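Local coordinates for protein PHOX (Pseudomonas fluorescens, PDB 4A9V) that hydrolyses phosphate monoesters as a beta-propeller alkaline phosphatase of the PhoX family, using a complex iron-calcium cofactor, at residues Gly65-Pro77 with Ser537-His551. Sequence-based numbering, arbitrary orientation. Where two conformers were deposited one is given.
Sequences GDNNDGMSLFEFP and SFSPDQKTLFVGIQH. With LI (lithium ion), chain D; EDO (1,2-ethanediol), chain O.
Gln550 reaches across to Asn67, donating from NE2 to the Asn67 backbone O at 3.0 Å. The N-H...O angle of 175° shows a straight bond, with the acceptor lying in the Gln550 amide plane although the donor stands above the carbonyl plane. CG anti to the Gln550 backbone N (chi1 -168°), with an extended chain beyond it, carries the amide there. The same NE2 makes a weak bond to Asp69 OD2 (3.2 Å). Asp69 accepts from Thr534 at OD1, so Gln550 stands behind a residue that lines the mu-oxo-diiron pocket. Strands 68-76 and 544-550 run roughly antiparallel, 155° between their N-to-C directions, in separate antiparallel four-stranded sheets, consistent with neighbouring beta-propeller blades meeting through side chains that reach the backbone or side chains of the other blade. Packing is tight at mid-strand: Met71 CE lies 3.3 Å from Phe546 O, near Gly548, and Leu73 CD1 approaches Phe546 CE2 obliquely at 3.6 Å. Its sister methyl, Leu73 CD2, meets Pro540 CD at 3.8 Å. Toward solvent the contact thins to exposed Glu75, whose CG rests 3.4 Å from Pro540 CG, the two side chains lying alongside and pointing opposite ways; Glu75 N donates to 1,2-ethanediol O1 (2.8 Å).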
ATOM      1  N   GLY A  65      10.464   4.166 -11.478  1.00  6.99           N
ATOM      2  CA  GLY A  65       9.676   5.285 -10.990  1.00  7.36           C
ATOM      3  C   GLY A  65      10.136   5.756  -9.630  1.00  6.38           C
ATOM      4  O   GLY A  65      11.105   5.246  -9.055  1.00  7.02           O
ATOM      5  N   ASP A  66       9.457   6.786  -9.136  1.00  7.16           N
ATOM      6  CA  ASP A  66       9.822   7.438  -7.885  1.00  7.12           C
ATOM      7  C   ASP A  66       9.071   6.803  -6.712  1.00  7.06           C
ATOM      8  O   ASP A  66       8.149   6.005  -6.892  1.00  7.13           O
ATOM      9  CB  ASP A  66       9.525   8.940  -7.991  1.00  7.72           C
ATOM     10  CG  ASP A  66      10.432   9.800  -7.115  1.00  9.22           C
ATOM     11  OD1 ASP A  66      11.171   9.243  -6.271  1.00  8.83           O
ATOM     12  OD2 ASP A  66      10.366  11.043  -7.261  1.00 10.08           O
ATOM     13  N   ASN A  67       9.513   7.130  -5.506  1.00  6.89           N
ATOM     14  CA  ASN A  67       8.842   6.746  -4.275  1.00  6.91           C
ATOM     15  C   ASN A  67       8.294   5.320  -4.312  1.00  6.87           C
ATOM     16  O   ASN A  67       7.110   5.080  -4.074  1.00  6.70           O
ATOM     17  CB  ASN A  67       7.795   7.790  -3.882  1.00  7.22           C
ATOM     18  CG  ASN A  67       8.435   9.090  -3.423  1.00  7.81           C
ATOM     19  OD1 ASN A  67       9.627   9.130  -3.118  1.00  8.65           O
ATOM     20  ND2 ASN A  67       7.652  10.156  -3.364  1.00  9.00           N
ATOM     21  N   ASN A  68       9.206   4.360  -4.394  0.50  7.07           N
ATOM     22  CA  ASN A  68       8.794   2.968  -4.484  0.50  7.44           C
ATOM     23  C   ASN A  68       8.152   2.490  -3.192  0.50  6.85           C
ATOM     24  O   ASN A  68       8.476   2.967  -2.100  0.50  9.27           O
ATOM     25  CB  ASN A  68       9.948   2.049  -4.913  0.50  6.06           C
ATOM     26  CG  ASN A  68      11.197   2.209  -4.070  0.50  7.29           C
ATOM     27  OD1 ASN A  68      12.222   2.631  -4.601  0.50 14.32           O
ATOM     28  ND2 ASN A  68      11.226   1.495  -2.952  0.50  8.24           N
ATOM     29  N   ASP A  69       7.090   1.710  -3.354  1.00  6.01           N
ATOM     30  CA  ASP A  69       6.163   1.430  -2.275  1.00  6.27           C
ATOM     31  C   ASP A  69       5.901  -0.092  -2.247  1.00  6.13           C
ATOM     32  O   ASP A  69       6.843  -0.881  -2.204  1.00  6.83           O
ATOM     33  CB  ASP A  69       4.905   2.300  -2.464  1.00  6.28           C
ATOM     34  CG  ASP A  69       4.161   2.574  -1.172  1.00  6.98           C
ATOM     35  OD1 ASP A  69       4.219   1.726  -0.255  1.00  8.05           O
ATOM     36  OD2 ASP A  69       3.484   3.633  -1.100  1.00  8.67           O
ATOM     37  N   GLY A  70       4.651  -0.528  -2.319  1.00  6.22           N
ATOM     38  CA  GLY A  70       4.375  -1.964  -2.267  1.00  6.29           C
ATOM     39  C   GLY A  70       4.986  -2.707  -3.445  1.00  5.76           C
ATOM     40  O   GLY A  70       5.135  -2.152  -4.532  1.00  7.12           O
ATOM     41  N   MET A  71       5.298  -3.984  -3.229  1.00  5.70           N
ATOM     42  CA  MET A  71       5.948  -4.795  -4.248  1.00  6.13           C
ATOM     43  C   MET A  71       5.765  -6.270  -3.956  1.00  5.71           C
ATOM     44  O   MET A  71       5.651  -6.700  -2.803  1.00  6.05           O
ATOM     45  CB  MET A  71       7.436  -4.468  -4.337  1.00  6.55           C
ATOM     46  CG  MET A  71       8.193  -4.667  -3.044  1.00  7.53           C
ATOM     47  SD  MET A  71       9.910  -4.128  -3.228  1.00  8.31           S
ATOM     48  CE  MET A  71      10.506  -4.390  -1.567  1.00  9.20           C
ATOM     49  N   SER A  72       5.799  -7.051  -5.022  1.00  5.81           N
ATOM     50  CA  SER A  72       5.789  -8.504  -4.924  1.00  6.33           C
ATOM     51  C   SER A  72       6.891  -9.096  -5.792  1.00  6.19           C
ATOM     52  O   SER A  72       7.216  -8.567  -6.865  1.00  7.48           O
ATOM     53  CB  SER A  72       4.444  -9.072  -5.388  1.00  6.79           C
ATOM     54  OG  SER A  72       3.380  -8.733  -4.519  1.00  6.77           O
ATOM     55  N   LEU A  73       7.352 -10.273  -5.380  1.00  6.83           N
ATOM     56  CA  LEU A  73       8.295 -11.069  -6.140  1.00  7.37           C
ATOM     57  C   LEU A  73       7.590 -12.325  -6.663  1.00  7.51           C
ATOM     58  O   LEU A  73       6.872 -13.006  -5.922  1.00  9.28           O
ATOM     59  CB  LEU A  73       9.499 -11.435  -5.261  1.00  7.25           C
ATOM     60  CG  LEU A  73      10.592 -12.261  -5.935  1.00  8.68           C
ATOM     61  CD1 LEU A  73      11.955 -11.936  -5.349  1.00 10.72           C
ATOM     62  CD2 LEU A  73      10.327 -13.754  -5.835  1.00  9.56           C
ATOM     63  N   PHE A  74       7.819 -12.615  -7.940  1.00  6.56           N
ATOM     64  CA  PHE A  74       7.261 -13.771  -8.625  1.00  7.76           C
ATOM     65  C   PHE A  74       8.395 -14.696  -9.036  1.00  8.04           C
ATOM     66  O   PHE A  74       9.259 -14.326  -9.820  1.00  8.55           O
ATOM     67  CB  PHE A  74       6.499 -13.322  -9.878  1.00  7.72           C
ATOM     68  CG  PHE A  74       5.277 -12.496  -9.582  1.00  7.37           C
ATOM     69  CD1 PHE A  74       5.378 -11.138  -9.323  1.00  7.08           C
ATOM     70  CD2 PHE A  74       4.023 -13.087  -9.539  1.00  8.40           C
ATOM     71  CE1 PHE A  74       4.255 -10.393  -9.009  1.00  7.20           C
ATOM     72  CE2 PHE A  74       2.896 -12.345  -9.221  1.00  8.78           C
ATOM     73  CZ  PHE A  74       3.017 -10.997  -8.955  1.00  7.90           C
ATOM     74  N   GLU A  75       8.377 -15.915  -8.518  1.00 10.09           N
ATOM     75  CA  GLU A  75       9.247 -17.005  -8.976  0.50 11.21           C
ATOM     76  C   GLU A  75       9.178 -17.117 -10.485  1.00 10.37           C
ATOM     77  O   GLU A  75       8.088 -17.108 -11.032  1.00 11.94           O
ATOM     78  CB  GLU A  75       8.763 -18.330  -8.382  0.50 17.13           C
ATOM     79  CG  GLU A  75       9.010 -18.471  -6.891  0.50 22.18           C
ATOM     80  CD  GLU A  75       8.168 -19.564  -6.261  0.50 53.24           C
ATOM     81  OE1 GLU A  75       8.486 -20.753  -6.468  0.50 79.63           O
ATOM     82  OE2 GLU A  75       7.194 -19.232  -5.552  0.50104.24           O
ATOM     83  N   PHE A  76      10.308 -17.294 -11.155  1.00 10.97           N
ATOM     84  CA  PHE A  76      10.302 -17.472 -12.590  1.00 10.03           C
ATOM     85  C   PHE A  76      10.168 -18.959 -12.916  1.00  9.35           C
ATOM     86  O   PHE A  76      11.019 -19.752 -12.536  1.00  9.67           O
ATOM     87  CB  PHE A  76      11.597 -16.912 -13.184  1.00 11.12           C
ATOM     88  CG  PHE A  76      11.495 -16.575 -14.638  1.00 10.27           C
ATOM     89  CD1 PHE A  76      11.532 -17.575 -15.591  1.00 11.96           C
ATOM     90  CD2 PHE A  76      11.285 -15.271 -15.049  1.00 13.32           C
ATOM     91  CE1 PHE A  76      11.363 -17.284 -16.930  1.00 14.73           C
ATOM     92  CE2 PHE A  76      11.130 -14.967 -16.391  1.00 14.68           C
ATOM     93  CZ  PHE A  76      11.191 -15.976 -17.333  1.00 17.17           C
ATOM     94  N   PRO A  77       9.050 -19.368 -13.534  1.00  9.94           N
ATOM     95  CA  PRO A  77       8.863 -20.797 -13.778  1.00 10.74           C
ATOM     96  C   PRO A  77      10.046 -21.418 -14.525  1.00  9.59           C
ATOM     97  O   PRO A  77      10.499 -20.877 -15.528  1.00 10.31           O
ATOM     98  CB  PRO A  77       7.580 -20.839 -14.617  1.00 13.03           C
ATOM     99  CG  PRO A  77       6.830 -19.617 -14.196  1.00 15.13           C
ATOM    100  CD  PRO A  77       7.897 -18.578 -13.993  1.00 12.42           C
ATOM    101  N   SER A 537       9.234  -7.979   0.184  1.00  6.55           N
ATOM    102  CA  SER A 537       9.151  -9.252  -0.538  0.50  7.01           C
ATOM    103  C   SER A 537      10.303 -10.130  -0.071  1.00  6.51           C
ATOM    104  O   SER A 537      11.329  -9.616   0.348  1.00 10.22           O
ATOM    105  CB  SER A 537       9.287  -9.033  -2.048  0.50  6.36           C
ATOM    106  OG  SER A 537       8.281  -8.175  -2.551  0.50  6.92           O
ATOM    107  N   PHE A 538      10.160 -11.439  -0.202  1.00  8.09           N
ATOM    108  CA  PHE A 538      11.244 -12.363   0.078  1.00  8.19           C
ATOM    109  C   PHE A 538      11.614 -13.123  -1.188  1.00  8.32           C
ATOM    110  O   PHE A 538      10.751 -13.504  -1.974  1.00  8.96           O
ATOM    111  CB  PHE A 538      10.831 -13.349   1.172  1.00  8.43           C
ATOM    112  CG  PHE A 538      10.718 -12.725   2.530  1.00  9.57           C
ATOM    113  CD1 PHE A 538       9.556 -12.080   2.922  1.00 10.35           C
ATOM    114  CD2 PHE A 538      11.778 -12.787   3.418  1.00 10.27           C
ATOM    115  CE1 PHE A 538       9.490 -11.428   4.139  1.00 10.37           C
ATOM    116  CE2 PHE A 538      11.718 -12.133   4.637  1.00 11.37           C
ATOM    117  CZ  PHE A 538      10.561 -11.477   5.008  1.00 11.00           C
ATOM    118  N   SER A 539      12.881 -13.492  -1.309  1.00  8.30           N
ATOM    119  CA  SER A 539      13.241 -14.536  -2.249  1.00  8.45           C
ATOM    120  C   SER A 539      12.535 -15.826  -1.831  1.00  8.27           C
ATOM    121  O   SER A 539      12.271 -16.039  -0.647  1.00  8.52           O
ATOM    122  CB  SER A 539      14.756 -14.730  -2.264  1.00  9.76           C
ATOM    123  OG  SER A 539      15.218 -15.060  -0.970  1.00  9.58           O
ATOM    124  N   PRO A 540      12.352 -16.759  -2.778  1.00  8.64           N
ATOM    125  CA  PRO A 540      11.680 -18.003  -2.403  1.00  9.78           C
ATOM    126  C   PRO A 540      12.394 -18.767  -1.289  1.00  9.09           C
ATOM    127  O   PRO A 540      11.733 -19.287  -0.382  1.00 10.33           O
ATOM    128  CB  PRO A 540      11.639 -18.779  -3.718  1.00 10.54           C
ATOM    129  CG  PRO A 540      11.518 -17.699  -4.743  1.00 11.39           C
ATOM    130  CD  PRO A 540      12.387 -16.577  -4.240  1.00  9.99           C
ATOM    131  N   ASP A 541      13.724 -18.714  -1.272  1.00  9.21           N
ATOM    132  CA  ASP A 541      14.492 -19.402  -0.247  1.00  9.84           C
ATOM    133  C   ASP A 541      14.610 -18.643   1.077  1.00  8.67           C
ATOM    134  O   ASP A 541      15.162 -19.182   2.032  1.00 10.00           O
ATOM    135  CB  ASP A 541      15.883 -19.805  -0.774  1.00 10.67           C
ATOM    136  CG  ASP A 541      16.821 -18.615  -1.003  1.00  9.98           C
ATOM    137  OD1 ASP A 541      16.464 -17.461  -0.670  1.00 10.75           O
ATOM    138  OD2 ASP A 541      17.927 -18.838  -1.544  1.00 13.15           O
ATOM    139  N   GLN A 542      14.006 -17.455   1.147  1.00  8.48           N
ATOM    140  CA  GLN A 542      13.882 -16.695   2.393  1.00  8.48           C
ATOM    141  C   GLN A 542      15.218 -16.159   2.899  1.00  8.30           C
ATOM    142  O   GLN A 542      15.295 -15.632   4.016  1.00  9.31           O
ATOM    143  CB  GLN A 542      13.192 -17.519   3.481  1.00 10.00           C
ATOM    144  CG  GLN A 542      11.919 -18.223   3.031  1.00  9.98           C
ATOM    145  CD  GLN A 542      10.760 -17.270   2.834  1.00  9.55           C
ATOM    146  OE1 GLN A 542      10.078 -16.923   3.792  1.00 10.21           O
ATOM    147  NE2 GLN A 542      10.463 -16.936   1.586  1.00 10.15           N
ATOM    148  N   LYS A 543      16.240 -16.199   2.045  1.00  8.13           N
ATOM    149  CA  LYS A 543      17.567 -15.712   2.409  1.00  9.32           C
ATOM    150  C   LYS A 543      17.813 -14.254   2.001  1.00  8.69           C
ATOM    151  O   LYS A 543      18.808 -13.656   2.408  1.00  9.51           O
ATOM    152  CB  LYS A 543      18.638 -16.632   1.824  1.00  9.90           C
ATOM    153  CG  LYS A 543      18.590 -18.023   2.417  1.00 10.62           C
ATOM    154  CD  LYS A 543      19.561 -18.944   1.714  1.00 14.41           C
ATOM    155  CE  LYS A 543      19.559 -20.322   2.344  1.00 19.58           C
ATOM    156  NZ  LYS A 543      20.427 -21.267   1.587  1.00 28.19           N
ATOM    157  N   THR A 544      16.903 -13.689   1.213  1.00  8.06           N
ATOM    158  CA  THR A 544      16.934 -12.269   0.901  1.00  8.14           C
ATOM    159  C   THR A 544      15.578 -11.656   1.209  1.00  7.66           C
ATOM    160  O   THR A 544      14.539 -12.173   0.808  1.00  8.38           O
ATOM    161  CB  THR A 544      17.292 -12.002  -0.578  1.00  8.82           C
ATOM    162  OG1 THR A 544      18.544 -12.622  -0.884  1.00 10.90           O
ATOM    163  CG2 THR A 544      17.400 -10.515  -0.853  1.00  9.67           C
ATOM    164  N   LEU A 545      15.609 -10.576   1.982  1.00  7.35           N
ATOM    165  CA  LEU A 545      14.434  -9.766   2.264  1.00  7.17           C
ATOM    166  C   LEU A 545      14.597  -8.456   1.513  1.00  6.98           C
ATOM    167  O   LEU A 545      15.592  -7.754   1.704  1.00  8.14           O
ATOM    168  CB  LEU A 545      14.327  -9.525   3.784  1.00  8.08           C
ATOM    169  CG  LEU A 545      13.070  -8.825   4.337  1.00  8.47           C
ATOM    170  CD1 LEU A 545      13.024  -8.940   5.857  1.00  8.93           C
ATOM    171  CD2 LEU A 545      13.004  -7.363   3.933  1.00  9.35           C
ATOM    172  N   PHE A 546      13.687  -8.187   0.580  1.00  6.92           N
ATOM    173  CA  PHE A 546      13.682  -6.931  -0.161  1.00  6.76           C
ATOM    174  C   PHE A 546      12.749  -5.944   0.534  1.00  6.61           C
ATOM    175  O   PHE A 546      11.627  -6.300   0.893  1.00  6.96           O
ATOM    176  CB  PHE A 546      13.205  -7.166  -1.600  1.00  7.30           C
ATOM    177  CG  PHE A 546      14.043  -8.155  -2.364  1.00  7.76           C
ATOM    178  CD1 PHE A 546      15.200  -7.747  -3.003  1.00  9.06           C
ATOM    179  CD2 PHE A 546      13.661  -9.489  -2.471  1.00  8.29           C
ATOM    180  CE1 PHE A 546      15.947  -8.637  -3.751  1.00  9.56           C
ATOM    181  CE2 PHE A 546      14.410 -10.379  -3.216  1.00  9.33           C
ATOM    182  CZ  PHE A 546      15.561  -9.958  -3.845  1.00  9.78           C
ATOM    183  N   VAL A 547      13.225  -4.720   0.755  1.00  6.67           N
ATOM    184  CA  VAL A 547      12.446  -3.725   1.480  1.00  6.76           C
ATOM    185  C   VAL A 547      12.675  -2.358   0.839  1.00  6.60           C
ATOM    186  O   VAL A 547      13.778  -2.048   0.391  1.00  7.91           O
ATOM    187  CB  VAL A 547      12.802  -3.713   2.989  1.00  6.81           C
ATOM    188  CG1 VAL A 547      14.267  -3.370   3.217  1.00  9.15           C
ATOM    189  CG2 VAL A 547      11.896  -2.757   3.753  1.00  7.87           C
ATOM    190  N   GLY A 548      11.623  -1.554   0.773  1.00  6.24           N
ATOM    191  CA  GLY A 548      11.712  -0.226   0.188  1.00  6.74           C
ATOM    192  C   GLY A 548      12.041   0.870   1.186  1.00  6.70           C
ATOM    193  O   GLY A 548      11.562   0.886   2.330  1.00  7.43           O
ATOM    194  N   ILE A 549      12.832   1.822   0.699  1.00  6.63           N
ATOM    195  CA  ILE A 549      13.108   3.064   1.388  1.00  7.10           C
ATOM    196  C   ILE A 549      12.544   4.182   0.520  1.00  6.48           C
ATOM    197  O   ILE A 549      13.032   4.443  -0.579  1.00  6.97           O
ATOM    198  CB  ILE A 549      14.628   3.254   1.568  1.00  7.57           C
ATOM    199  CG1 ILE A 549      15.233   2.110   2.396  1.00  9.17           C
ATOM    200  CG2 ILE A 549      14.922   4.611   2.186  1.00  8.52           C
ATOM    201  CD1 ILE A 549      14.637   1.926   3.777  1.00  8.88           C
ATOM    202  N   GLN A 550      11.429   4.742   0.972  1.00  6.52           N
ATOM    203  CA  GLN A 550      10.648   5.677   0.183  1.00  6.65           C
ATOM    204  C   GLN A 550      10.897   7.112   0.647  1.00  6.64           C
ATOM    205  O   GLN A 550      10.955   7.389   1.843  1.00  7.24           O
ATOM    206  CB  GLN A 550       9.154   5.332   0.291  1.00  6.81           C
ATOM    207  CG  GLN A 550       8.280   6.050  -0.721  1.00  6.35           C
ATOM    208  CD  GLN A 550       6.810   5.959  -0.387  1.00  7.07           C
ATOM    209  OE1 GLN A 550       6.401   6.250   0.739  1.00  8.36           O
ATOM    210  NE2 GLN A 550       5.996   5.594  -1.373  1.00  7.24           N
ATOM    211  N   HIS A 551      11.010   8.006  -0.332  1.00  6.96           N
ATOM    212  CA  HIS A 551      11.236   9.440  -0.112  1.00  7.73           C
ATOM    213  C   HIS A 551      12.269   9.767   0.939  1.00  8.36           C
ATOM    214  O   HIS A 551      12.066  10.664   1.749  1.00  8.71           O
ATOM    215  CB  HIS A 551       9.922  10.201   0.139  1.00  8.30           C
ATOM    216  CG  HIS A 551       9.162   9.760   1.377  1.00  8.42           C
ATOM    217  ND1 HIS A 551       9.558  10.057   2.636  1.00  8.36           N
ATOM    218  CD2 HIS A 551       7.957   9.075   1.501  1.00  8.58           C
ATOM    219  CE1 HIS A 551       8.659   9.575   3.512  1.00  8.94           C
ATOM    220  NE2 HIS A 551       7.678   8.982   2.816  1.00  9.07           N
TER
HETATM  221 LI    LI D 613       2.729   3.221   0.928  1.00  8.34          LI
HETATM  222  C1  EDO O 909       5.744 -17.416  -7.532  1.00 69.39           C
HETATM  223  O1  EDO O 909       6.566 -16.577  -6.546  1.00119.84           O
HETATM  224  C2  EDO O 909       4.505 -16.615  -7.949  1.00 27.47           C
HETATM  225  O2  EDO O 909       4.148 -16.944  -9.304  1.00 88.67           O
HETATM  226  O   HOH W   1       2.279   4.527   1.003  1.00  8.23           O
HETATM  227  O   HOH W   2       2.092   1.617   1.473  1.00  8.22           O